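Iron-chelator utilization protein (Thermobifida fusca TM51, PDB 4YHB) binds FAD and probably uses the flavin to reduce ferric siderophores, so that their iron is released inside the cell. Local coordinates at residues E179-D184 and I191-R196. Numbering follows the deposited sequence.
Sequences EEQELD and ITWLHR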
loop_
_atom_site.group_PDB
_atom_site.type_symbol
_atom_site.label_atom_id
_atom_site.label_comp_id
_atom_site.label_asym_id
_atom_site.label_seq_id
_atom_site.Cartn_x
_atom_site.Cartn_y
_atom_site.Cartn_z
ATOM N N GLU A 179 13.795 10.399 3.272
ATOM C CA GLU A 179 12.691 9.589 2.773
ATOM C C GLU A 179 11.347 10.313 2.849
ATOM O O GLU A 179 10.324 9.766 2.440
ATOM C CB GLU A 179 12.621 8.271 3.544
ATOM C CG GLU A 179 13.854 7.399 3.363
ATOM C CD GLU A 179 14.053 6.961 1.912
ATOM O OE1 GLU A 179 13.048 6.686 1.202
ATOM O OE2 GLU A 179 15.218 6.883 1.484
ATOM N N GLU A 180 11.345 11.533 3.379
ATOM C CA GLU A 180 10.123 12.339 3.427
ATOM C C GLU A 180 9.665 12.701 2.022
ATOM O O GLU A 180 10.487 12.911 1.137
ATOM C CB GLU A 180 10.349 13.608 4.256
ATOM C CG GLU A 180 10.667 13.285 5.697
ATOM C CD GLU A 180 10.973 14.507 6.548
ATOM O OE1 GLU A 180 10.785 15.640 6.067
ATOM O OE2 GLU A 180 11.389 14.321 7.710
ATOM N N GLN A 181 8.353 12.759 1.824
ATOM C CA GLN A 181 7.780 13.133 0.539
ATOM C C GLN A 181 6.984 14.425 0.659
ATOM O O GLN A 181 6.493 14.759 1.729
ATOM C CB GLN A 181 6.877 12.006 0.003
ATOM C CG GLN A 181 7.581 10.663 -0.120
ATOM C CD GLN A 181 6.680 9.585 -0.721
ATOM O OE1 GLN A 181 5.621 9.883 -1.267
ATOM N NE2 GLN A 181 7.101 8.334 -0.620
ATOM N N GLU A 182 6.865 15.152 -0.442
ATOM C CA GLU A 182 5.997 16.315 -0.502
ATOM C C GLU A 182 4.631 15.871 -0.996
ATOM O O GLU A 182 4.497 15.430 -2.130
ATOM C CB GLU A 182 6.586 17.387 -1.420
ATOM C CG GLU A 182 8.002 17.780 -1.040
ATOM C CD GLU A 182 8.560 18.896 -1.902
ATOM O OE1 GLU A 182 8.139 19.020 -3.075
ATOM O OE2 GLU A 182 9.425 19.649 -1.401
ATOM N N LEU A 183 3.631 15.978 -0.129
ATOM C CA LEU A 183 2.292 15.485 -0.424
ATOM C C LEU A 183 1.298 16.617 -0.675
ATOM O O LEU A 183 1.367 17.666 -0.031
ATOM C CB LEU A 183 1.802 14.609 0.729
ATOM C CG LEU A 183 2.630 13.356 1.033
ATOM C CD1 LEU A 183 2.040 12.616 2.221
ATOM C CD2 LEU A 183 2.682 12.439 -0.194
ATOM N N ASP A 184 0.370 16.395 -1.600
ATOM C CA ASP A 184 -0.685 17.367 -1.878
ATOM C C ASP A 184 -1.855 17.155 -0.922
ATOM O O ASP A 184 -2.824 16.475 -1.247
ATOM C CB ASP A 184 -1.162 17.258 -3.328
ATOM C CG ASP A 184 -1.872 18.516 -3.808
ATOM O OD1 ASP A 184 -2.198 19.387 -2.967
ATOM O OD2 ASP A 184 -2.113 18.629 -5.028
ATOM N N ILE A 191 1.096 16.638 9.195
ATOM C CA ILE A 191 1.812 15.447 8.773
ATOM C C ILE A 191 3.165 15.377 9.453
ATOM O O ILE A 191 3.995 16.269 9.303
ATOM C CB ILE A 191 1.994 15.426 7.251
ATOM C CG1 ILE A 191 0.632 15.446 6.557
ATOM C CG2 ILE A 191 2.806 14.209 6.838
ATOM C CD1 ILE A 191 0.717 15.723 5.077
ATOM N N THR A 192 3.376 14.318 10.221
ATOM C CA THR A 192 4.612 14.158 10.960
ATOM C C THR A 192 5.381 12.970 10.432
ATOM O O THR A 192 4.853 11.858 10.335
ATOM C CB THR A 192 4.348 13.979 12.462
ATOM O OG1 THR A 192 3.641 15.126 12.944
ATOM C CG2 THR A 192 5.648 13.834 13.230
ATOM N N TRP A 193 6.630 13.214 10.075
ATOM C CA TRP A 193 7.497 12.154 9.615
ATOM C C TRP A 193 8.322 11.668 10.797
ATOM O O TRP A 193 9.037 12.447 11.437
ATOM C CB TRP A 193 8.385 12.647 8.465
ATOM C CG TRP A 193 7.590 13.097 7.272
ATOM C CD1 TRP A 193 7.141 14.366 7.007
ATOM C CD2 TRP A 193 7.138 12.277 6.179
ATOM N NE1 TRP A 193 6.435 14.379 5.821
ATOM C CE2 TRP A 193 6.422 13.114 5.296
ATOM C CE3 TRP A 193 7.270 10.921 5.868
ATOM C CZ2 TRP A 193 5.844 12.635 4.122
ATOM C CZ3 TRP A 193 6.701 10.450 4.700
ATOM C CH2 TRP A 193 5.993 11.306 3.843
ATOM N N LEU A 194 8.206 10.382 11.100
ATOM C CA LEU A 194 8.992 9.779 12.172
ATOM C C LEU A 194 10.149 8.985 11.577
ATOM O O LEU A 194 9.966 8.216 10.632
ATOM C CB LEU A 194 8.107 8.877 13.029
ATOM C CG LEU A 194 6.885 9.589 13.603
ATOM C CD1 LEU A 194 5.878 8.551 14.088
ATOM C CD2 LEU A 194 7.308 10.547 14.728
ATOM N N HIS A 195 11.334 9.167 12.136
ATOM C CA HIS A 195 12.547 8.596 11.557
ATOM C C HIS A 195 13.124 7.480 12.412
ATOM O O HIS A 195 13.374 7.667 13.602
ATOM C CB HIS A 195 13.607 9.691 11.362
ATOM C CG HIS A 195 13.095 10.908 10.658
ATOM N ND1 HIS A 195 13.478 12.185 11.008
ATOM C CD2 HIS A 195 12.250 11.044 9.609
ATOM C CE1 HIS A 195 12.883 13.055 10.210
ATOM N NE2 HIS A 195 12.130 12.387 9.353
ATOM N N ARG A 196 13.369 6.328 11.795
ATOM C CA ARG A 196 13.998 5.210 12.493
ATOM C C ARG A 196 15.465 5.470 12.827
ATOM O O ARG A 196 15.998 4.876 13.766
ATOM C CB ARG A 196 13.887 3.936 11.663
ATOM C CG ARG A 196 12.481 3.326 11.665
ATOM C CD ARG A 196 12.523 1.906 11.110
ATOM N NE ARG A 196 13.019 1.887 9.738
ATOM C CZ ARG A 196 12.242 2.020 8.666
ATOM N NH1 ARG A 196 10.932 2.183 8.806
ATOM N NH2 ARG A 196 12.775 1.990 7.454
#
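Glu180 and Trp193 bring two backbones together that run in opposite directions, 176° apart end to end; the loop segment 179-184 passes over the strand segment 191-196 with 6.7 Å between the CA atoms of this pair. The Trp193 indole, its CG beside the backbone N and anti to the carbonyl carbon, lies flat under the loop. Over its face, Glu180 CG makes a CH-pi contact, 3.8 Å from the centroid of the five-membered ring. Gln181 N sits above the same face toward the rim, while Gln181 O comes within 3.3 Å of Trp193 CZ2 at the rim. Beyond CG the Glu180 chain is extended, and its carboxylate, slightly tilted from the indole plane, reaches His195. There His195 NE2 donates a 2.6 Å hydrogen bond to Glu180 OE2, which receives it on its anti lone pair, 8° out of the imidazole plane; the bond is bent, 140° at the hydrogen. It would probably favour ionised Glu180. Leu183 CD1 approaches Trp193 CZ2 obliquely at 4.3 Å and also meets Ile191 CD1. An alanine in place of Trp193 would probably open a gap beneath Glu180 CG and Gln181 N, losing the CH-pi contact and leaving Glu180 held mainly by His195. Glu179 bonds to Thr29 and Arg31, and Gln181 touches Met32 and Arg34, so the loop joins this outermost strand of the parallel sheet to the FAD-binding barrel. Phe172 of neighbouring strand 167-174 meets the Trp193 ring; in helix 152-161, Leu152 touches Trp193 and Gln181, and Ala156 and Glu160 touch Leu183, packing loop, strand edge and helix together.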